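Local atomic coordinates of thermophilic dibenzothiophene desulfurization enzyme C (PDB entry 5XDC), a protein that probably acts as a flavin-dependent monooxygenase, using reduced FMN and molecular oxygen to oxidise dibenzothiophene to its sulfoxide and then its sulfone. Residues Val20-Leu24 with Ala48-Leu54; Phe302-Leu306 with Leu351-Leu355; Val101-Ala105 with Lys243-Trp247. The contacts are given in a common frame with arbitrary orientation. Residue numbers count along the deposited sequence, not the author numbering.

Contact 1: Val20-Leu24 with Ala48-Leu54; sequences VATEL and AIRRSGL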
loop_
_atom_site.group_PDB
_atom_site.type_symbol
_atom_site.label_atom_id
_atom_site.label_comp_id
_atom_site.label_asym_id
_atom_site.label_seq_id
_atom_site.Cartn_x
_atom_site.Cartn_y
_atom_site.Cartn_z
ATOM N N VAL B 20 1.091 37.237 8.098
ATOM C CA VAL B 20 0.031 37.790 7.259
ATOM C C VAL B 20 -0.697 36.675 6.529
ATOM O O VAL B 20 -1.928 36.666 6.457
ATOM C CB VAL B 20 0.612 38.820 6.279
ATOM C CG1 VAL B 20 -0.437 39.262 5.251
ATOM C CG2 VAL B 20 1.124 40.030 7.064
ATOM N N ALA B 21 0.050 35.717 5.982
ATOM C CA ALA B 21 -0.580 34.598 5.281
ATOM C C ALA B 21 -1.430 33.762 6.231
ATOM O O ALA B 21 -2.538 33.329 5.879
ATOM C CB ALA B 21 0.490 33.735 4.608
ATOM N N THR B 22 -0.929 33.529 7.447
ATOM C CA THR B 22 -1.681 32.769 8.436
ATOM C C THR B 22 -2.999 33.454 8.764
ATOM O O THR B 22 -4.043 32.795 8.865
ATOM C CB THR B 22 -0.834 32.571 9.698
ATOM O OG1 THR B 22 0.256 31.695 9.406
ATOM C CG2 THR B 22 -1.646 31.964 10.836
ATOM N N GLU B 23 -2.972 34.779 8.935
ATOM C CA GLU B 23 -4.204 35.505 9.224
ATOM C C GLU B 23 -5.155 35.461 8.037
ATOM O O GLU B 23 -6.363 35.277 8.215
ATOM C CB GLU B 23 -3.892 36.953 9.612
ATOM C CG GLU B 23 -5.126 37.767 9.993
ATOM C CD GLU B 23 -6.009 37.074 11.017
ATOM O OE1 GLU B 23 -7.192 36.794 10.705
ATOM O OE2 GLU B 23 -5.518 36.801 12.130
ATOM N N LEU B 24 -4.636 35.621 6.815
ATOM C CA LEU B 24 -5.485 35.473 5.632
ATOM C C LEU B 24 -6.164 34.101 5.624
ATOM O O LEU B 24 -7.383 33.995 5.438
ATOM C CB LEU B 24 -4.665 35.670 4.358
ATOM C CG LEU B 24 -4.314 37.107 3.966
ATOM C CD1 LEU B 24 -3.271 37.080 2.880
ATOM C CD2 LEU B 24 -5.539 37.857 3.498
ATOM N N ALA B 48 -8.564 40.783 -0.637
ATOM C CA ALA B 48 -7.842 40.696 0.629
ATOM C C ALA B 48 -6.380 40.332 0.398
ATOM O O ALA B 48 -5.486 40.857 1.072
ATOM C CB ALA B 48 -8.505 39.682 1.558
ATOM N N ILE B 49 -6.111 39.427 -0.545
ATOM C CA ILE B 49 -4.728 39.103 -0.873
ATOM C C ILE B 49 -4.026 40.325 -1.458
ATOM O O ILE B 49 -2.853 40.594 -1.156
ATOM C CB ILE B 49 -4.681 37.887 -1.823
ATOM C CG1 ILE B 49 -5.153 36.639 -1.071
ATOM C CG2 ILE B 49 -3.278 37.706 -2.392
ATOM C CD1 ILE B 49 -5.293 35.408 -1.954
ATOM N N ARG B 50 -4.732 41.086 -2.301
ATOM C CA ARG B 50 -4.163 42.303 -2.863
ATOM C C ARG B 50 -3.756 43.280 -1.762
ATOM O O ARG B 50 -2.645 43.820 -1.783
ATOM C CB ARG B 50 -5.168 42.962 -3.809
ATOM C CG ARG B 50 -5.281 42.328 -5.180
ATOM C CD ARG B 50 -6.137 43.204 -6.109
ATOM N NE ARG B 50 -6.173 42.682 -7.474
ATOM C CZ ARG B 50 -7.095 41.836 -7.959
ATOM N NH1 ARG B 50 -8.082 41.391 -7.194
ATOM N NH2 ARG B 50 -7.018 41.417 -9.212
ATOM N N ARG B 51 -4.643 43.504 -0.787
ATOM C CA ARG B 51 -4.366 44.458 0.291
ATOM C C ARG B 51 -3.230 43.995 1.195
ATOM O O ARG B 51 -2.580 44.829 1.833
ATOM C CB ARG B 51 -5.623 44.692 1.133
ATOM C CG ARG B 51 -6.753 45.395 0.403
ATOM C CD ARG B 51 -7.871 45.809 1.351
ATOM N NE ARG B 51 -8.459 44.697 2.097
ATOM C CZ ARG B 51 -9.481 43.956 1.674
ATOM N NH1 ARG B 51 -10.030 44.174 0.489
ATOM N NH2 ARG B 51 -9.948 42.983 2.444
ATOM N N SER B 52 -2.960 42.689 1.235
ATOM C CA SER B 52 -1.984 42.130 2.163
ATOM C C SER B 52 -0.553 42.449 1.770
ATOM O O SER B 52 0.341 42.386 2.625
ATOM C CB SER B 52 -2.159 40.617 2.234
ATOM O OG SER B 52 -1.550 40.007 1.113
ATOM N N GLY B 53 -0.307 42.778 0.498
ATOM C CA GLY B 53 1.038 42.967 -0.000
ATOM C C GLY B 53 1.767 41.701 -0.414
ATOM O O GLY B 53 2.793 41.793 -1.095
ATOM N N LEU B 54 1.254 40.511 -0.081
ATOM C CA LEU B 54 2.015 39.294 -0.329
ATOM C C LEU B 54 2.203 38.978 -1.815
ATOM O O LEU B 54 3.133 38.241 -2.160
ATOM C CB LEU B 54 1.357 38.103 0.377
ATOM C CG LEU B 54 1.289 38.177 1.904
ATOM C CD1 LEU B 54 0.709 36.872 2.451
ATOM C CD2 LEU B 54 2.648 38.468 2.523
#

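Contact 2: Phe302-Leu306 with Leu351-Leu355; sequences FAAQL and LVIEL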
loop_
_atom_site.group_PDB
_atom_site.type_symbol
_atom_site.label_atom_id
_atom_site.label_comp_id
_atom_site.label_asym_id
_atom_site.label_seq_id
_atom_site.Cartn_x
_atom_site.Cartn_y
_atom_site.Cartn_z
ATOM N N PHE B 302 -0.405 8.991 8.933
ATOM C CA PHE B 302 -0.469 10.132 8.033
ATOM C C PHE B 302 0.267 11.347 8.588
ATOM O O PHE B 302 0.937 12.053 7.825
ATOM C CB PHE B 302 -1.920 10.465 7.717
ATOM C CG PHE B 302 -2.572 9.459 6.824
ATOM C CD1 PHE B 302 -1.983 9.106 5.636
ATOM C CD2 PHE B 302 -3.768 8.852 7.182
ATOM C CE1 PHE B 302 -2.568 8.182 4.806
ATOM C CE2 PHE B 302 -4.354 7.928 6.348
ATOM C CZ PHE B 302 -3.750 7.583 5.172
ATOM N N ALA B 303 0.187 11.603 9.897
ATOM C CA ALA B 303 0.950 12.710 10.470
ATOM C C ALA B 303 2.452 12.496 10.299
ATOM O O ALA B 303 3.192 13.442 10.010
ATOM C CB ALA B 303 0.589 12.886 11.941
ATOM N N ALA B 304 2.921 11.259 10.469
ATOM C CA ALA B 304 4.346 10.979 10.296
ATOM C C ALA B 304 4.788 11.243 8.864
ATOM O O ALA B 304 5.808 11.903 8.623
ATOM C CB ALA B 304 4.638 9.530 10.676
ATOM N N GLN B 305 4.059 10.683 7.894
ATOM C CA GLN B 305 4.388 10.938 6.499
ATOM C C GLN B 305 4.349 12.429 6.187
ATOM O O GLN B 305 5.211 12.932 5.460
ATOM C CB GLN B 305 3.440 10.175 5.583
ATOM C CG GLN B 305 3.603 8.684 5.663
ATOM C CD GLN B 305 2.612 7.967 4.773
ATOM O OE1 GLN B 305 1.765 7.227 5.249
ATOM N NE2 GLN B 305 2.705 8.206 3.469
ATOM N N LEU B 306 3.357 13.151 6.723
ATOM C CA LEU B 306 3.282 14.597 6.486
ATOM C C LEU B 306 4.513 15.320 7.022
ATOM O O LEU B 306 5.073 16.188 6.339
ATOM C CB LEU B 306 2.023 15.177 7.116
ATOM C CG LEU B 306 1.840 16.684 6.927
ATOM C CD1 LEU B 306 1.698 17.060 5.469
ATOM C CD2 LEU B 306 0.644 17.130 7.710
ATOM N N LEU B 351 0.466 10.988 -0.720
ATOM C CA LEU B 351 0.032 11.265 0.644
ATOM C C LEU B 351 -1.341 11.923 0.661
ATOM O O LEU B 351 -2.250 11.474 1.368
ATOM C CB LEU B 351 1.062 12.153 1.359
ATOM C CG LEU B 351 0.606 12.610 2.741
ATOM C CD1 LEU B 351 0.348 11.406 3.629
ATOM C CD2 LEU B 351 1.638 13.559 3.357
ATOM N N VAL B 352 -1.518 12.997 -0.110
ATOM C CA VAL B 352 -2.761 13.750 0.012
ATOM C C VAL B 352 -3.934 12.935 -0.517
ATOM O O VAL B 352 -5.034 12.997 0.036
ATOM C CB VAL B 352 -2.656 15.129 -0.674
ATOM C CG1 VAL B 352 -2.625 15.033 -2.191
ATOM C CG2 VAL B 352 -3.821 16.011 -0.224
ATOM N N ILE B 353 -3.719 12.141 -1.571
ATOM C CA ILE B 353 -4.822 11.368 -2.140
ATOM C C ILE B 353 -5.250 10.256 -1.177
ATOM O O ILE B 353 -6.448 9.999 -1.007
ATOM C CB ILE B 353 -4.430 10.819 -3.527
ATOM C CG1 ILE B 353 -4.272 11.959 -4.552
ATOM C CG2 ILE B 353 -5.446 9.794 -4.043
ATOM C CD1 ILE B 353 -5.517 12.816 -4.766
ATOM N N GLU B 354 -4.288 9.603 -0.512
ATOM C CA GLU B 354 -4.619 8.557 0.461
ATOM C C GLU B 354 -5.290 9.148 1.691
ATOM O O GLU B 354 -6.328 8.659 2.146
ATOM C CB GLU B 354 -3.350 7.798 0.880
ATOM C CG GLU B 354 -2.754 6.961 -0.206
ATOM C CD GLU B 354 -1.509 6.202 0.244
ATOM O OE1 GLU B 354 -1.102 6.351 1.418
ATOM O OE2 GLU B 354 -0.938 5.454 -0.583
ATOM N N LEU B 355 -4.709 10.215 2.236
ATOM C CA LEU B 355 -5.137 10.783 3.508
ATOM C C LEU B 355 -6.547 11.366 3.431
ATOM O O LEU B 355 -7.367 11.164 4.339
ATOM C CB LEU B 355 -4.105 11.841 3.893
ATOM C CG LEU B 355 -4.214 12.790 5.059
ATOM C CD1 LEU B 355 -2.788 13.334 5.309
ATOM C CD2 LEU B 355 -5.188 13.916 4.756
HETATM O O HOH W 1 0.136 5.330 3.690
#

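Contact 3: Val101-Ala105 with Lys243-Trp247; sequences VDLFA and KPSLW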
loop_
_atom_site.group_PDB
_atom_site.type_symbol
_atom_site.label_atom_id
_atom_site.label_comp_id
_atom_site.label_asym_id
_atom_site.label_seq_id
_atom_site.Cartn_x
_atom_site.Cartn_y
_atom_site.Cartn_z
ATOM N N VAL B 101 7.752 35.599 -15.859
ATOM C CA VAL B 101 8.078 36.973 -16.228
ATOM C C VAL B 101 9.499 37.310 -15.802
ATOM O O VAL B 101 10.285 37.867 -16.579
ATOM C CB VAL B 101 7.063 37.945 -15.611
ATOM C CG1 VAL B 101 7.533 39.401 -15.807
ATOM C CG2 VAL B 101 5.678 37.749 -16.218
ATOM N N ASP B 102 9.850 36.977 -14.556
ATOM C CA ASP B 102 11.169 37.337 -14.047
ATOM C C ASP B 102 12.281 36.651 -14.829
ATOM O O ASP B 102 13.363 37.228 -14.999
ATOM C CB ASP B 102 11.291 36.990 -12.574
ATOM C CG ASP B 102 12.434 37.729 -11.909
ATOM O OD1 ASP B 102 12.269 38.936 -11.661
ATOM O OD2 ASP B 102 13.478 37.107 -11.655
ATOM N N LEU B 103 12.046 35.425 -15.308
ATOM C CA LEU B 103 13.084 34.658 -15.976
ATOM C C LEU B 103 13.274 35.046 -17.435
ATOM O O LEU B 103 14.323 34.738 -18.005
ATOM C CB LEU B 103 12.762 33.162 -15.902
ATOM C CG LEU B 103 12.875 32.544 -14.514
ATOM C CD1 LEU B 103 12.183 31.171 -14.503
ATOM C CD2 LEU B 103 14.345 32.418 -14.095
ATOM N N PHE B 104 12.280 35.690 -18.056
ATOM C CA PHE B 104 12.334 36.022 -19.472
ATOM C C PHE B 104 12.263 37.513 -19.768
ATOM O O PHE B 104 12.688 37.922 -20.856
ATOM C CB PHE B 104 11.196 35.317 -20.228
ATOM C CG PHE B 104 11.438 33.856 -20.449
ATOM C CD1 PHE B 104 12.174 33.417 -21.534
ATOM C CD2 PHE B 104 10.946 32.923 -19.561
ATOM C CE1 PHE B 104 12.399 32.083 -21.733
ATOM C CE2 PHE B 104 11.180 31.579 -19.750
ATOM C CZ PHE B 104 11.899 31.160 -20.840
ATOM N N ALA B 105 11.758 38.329 -18.849
ATOM C CA ALA B 105 11.628 39.758 -19.102
ATOM C C ALA B 105 12.996 40.429 -19.106
ATOM O O ALA B 105 13.943 39.973 -18.462
ATOM C CB ALA B 105 10.732 40.410 -18.055
ATOM N N LYS B 243 18.958 28.827 -17.103
ATOM C CA LYS B 243 18.229 29.374 -15.965
ATOM C C LYS B 243 16.735 29.553 -16.221
ATOM O O LYS B 243 15.950 29.282 -15.297
ATOM C CB LYS B 243 18.849 30.706 -15.531
ATOM C CG LYS B 243 18.230 31.232 -14.251
ATOM C CD LYS B 243 18.828 32.527 -13.783
ATOM C CE LYS B 243 18.234 32.914 -12.436
ATOM N NZ LYS B 243 18.638 34.260 -11.942
ATOM N N PRO B 244 16.274 30.041 -17.381
ATOM C CA PRO B 244 14.824 30.211 -17.558
ATOM C C PRO B 244 14.057 28.906 -17.468
ATOM O O PRO B 244 12.869 28.930 -17.111
ATOM C CB PRO B 244 14.711 30.847 -18.951
ATOM C CG PRO B 244 16.030 31.528 -19.148
ATOM C CD PRO B 244 17.025 30.601 -18.519
ATOM N N SER B 245 14.696 27.771 -17.777
ATOM C CA SER B 245 14.036 26.482 -17.605
ATOM C C SER B 245 13.810 26.130 -16.135
ATOM O O SER B 245 13.172 25.100 -15.867
ATOM C CB SER B 245 14.835 25.372 -18.302
ATOM O OG SER B 245 15.989 25.002 -17.562
ATOM N N LEU B 246 14.295 26.942 -15.177
ATOM C CA LEU B 246 13.906 26.768 -13.782
ATOM C C LEU B 246 12.411 26.954 -13.581
ATOM O O LEU B 246 11.893 26.573 -12.530
ATOM C CB LEU B 246 14.618 27.746 -12.853
ATOM C CG LEU B 246 16.117 27.579 -12.583
ATOM C CD1 LEU B 246 16.581 28.723 -11.678
ATOM C CD2 LEU B 246 16.410 26.222 -11.945
ATOM N N TRP B 247 11.715 27.537 -14.555
ATOM C CA TRP B 247 10.289 27.785 -14.384
ATOM C C TRP B 247 9.553 26.501 -14.007
ATOM O O TRP B 247 8.683 26.517 -13.124
ATOM C CB TRP B 247 9.686 28.387 -15.658
ATOM C CG TRP B 247 8.213 28.570 -15.509
ATOM C CD1 TRP B 247 7.583 29.608 -14.917
ATOM C CD2 TRP B 247 7.191 27.639 -15.891
ATOM N NE1 TRP B 247 6.224 29.411 -14.928
ATOM C CE2 TRP B 247 5.957 28.207 -15.527
ATOM C CE3 TRP B 247 7.204 26.392 -16.524
ATOM C CZ2 TRP B 247 4.740 27.564 -15.757
ATOM C CZ3 TRP B 247 5.996 25.752 -16.755
ATOM C CH2 TRP B 247 4.784 26.340 -16.374
#

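Contact 1: Val20-Leu24 with Ala48-Leu54
This is an antiparallel helix pair in the all-helical N-terminal domain of the acyl-CoA dehydrogenase fold: helix 16-38 runs against the end of helix 43-52, with 161° between the two short axes and a closest approach of 11.0 Å. Such a wide spacing leaves room for whole side chains, and Leu24 takes the largest share of the buried surface. Its CD2 lies 4.0 Å from Ala48 CB, while its CD1 reaches 3.8 Å from Ser52 CB and 4.0 Å from Leu54 CD1. One turn earlier, Val20 CG1 sits 3.7 Å from Ser52 CB, so the serine presents its methylene to both residues and the interface stays apolar. Leu54 follows the helix end, its CD1 3.8 Å from Ala21 CB. Phe91 of helix 85-104 also packs on Ile49 and Leu54, whereas Arg50 points elsewhere and forms salt bridges with Asp164 and Asp166. The chain leaves the helix at Gly53, at whose backbone angles (phi 83°, psi -12°) a CB would be jammed against the carbonyl O of Ser52. Ser52 braces that turn: its OG donates to Ile49 O at 2.7 Å and, as an ST turn, accepts from Leu54 N at 3.1 Å.

Contact 2: Phe302-Leu306 with Leu351-Leu355
Helices 293-324 and 331-363 lie antiparallel in the C-terminal helical bundle of the acyl-CoA dehydrogenase fold, at 165° and 10.9 Å between the short axes. Leu351 comes first on the second helix and fills the gap between them: although its CA-to-CB bond points sideways, CD1 lies 3.8 Å from Phe302 CD1 and 3.9 Å from Gln305 CB, and CD2 is 3.7 Å from Leu306 CA. Val352 and Ile353 turn to other neighbours, Val352 to Ile262 of helix 247-276 and Ile353 to Ser357 of a neighbouring subunit. At Glu354 the helix faces its partner again; CB packs 4.0 Å from Phe302 CE1, and the carboxylate, which also forms a salt bridge with Arg358, stands at the more open, polar margin. Leu355 closes the series on the buried side, with CD1 3.8 Å from Phe302 CB. Its backbone takes part too: CA sits over the face of the Phe302 ring, 3.9 Å from the centroid and 13° off the normal, a CH-pi contact that lays the ring flat on the opposing helix. No direct hydrogen bond crosses between the helices, but one water joins them, donating to Gln305 OE1 at 2.9 Å and to Glu354 OE1 at 2.8 Å.

Contact 3: Val101-Ala105 with Lys243-Trp247
Leu103, Pro244 and Phe104 carry this join between the N-terminal helical domain of the acyl-CoA dehydrogenase fold and the 3-10 turn leading into helix 247-276 of its C-terminal bundle. Leu103, in the last turn of helix 85-104, has the largest buried surface. Its CD2 lies 3.7 Å from Lys243 O, and CD1 is 3.5 Å from Pro244 O and 3.9 Å from Trp247 CB, so the turn wraps its backbone around the leucine. Those carbonyls are already used within the turn, Lys243 O by Leu246 N at 2.9 Å and Pro244 O by Trp247 N at 3.1 Å; no hydrogen bond crosses between the segments. Pro244 brings the backbones close, its CA 5.0 Å from that of Leu103, and Ala237 of helix 233-240 packs on its ring. Beyond the leucine, the Trp247 indole leads away, donating through NE1 to Ser96 O and lying about 4 Å, side chain to side chain, from Ser129, an FMN-binding residue in another structure of this protein. The contact thus borders the flavin site. Phe104, stacked on Tyr100, completes it by offering a ring face to the proline: Pro244 CB lies 3.9 Å from the ring centroid in a CH-pi contact and 3.4 Å from Phe104 CZ.

No secondary-structure element is shared among the three contacts. Contact 1 stays within the N-terminal helical domain and contact 2 within the C-terminal bundle, while contact 3 ties the first of these to the start of the second. Contact 2 is the most buried, with two neighbouring subunits packing on its segments; contacts 1 and 3 are partly buried and touch no other chain. All three lack direct hydrogen bonds between their segments, yet their chemistry differs: aliphatic side chains and the Ser52 methylene, without aromatic residues, in contact 1; leucines packed round one phenylalanine, with a bridging water at the margin, in contact 2; and leucine and phenylalanine against a proline turn in contact 3. Contacts 2 and 3 lie on opposite sides of the chain's centre.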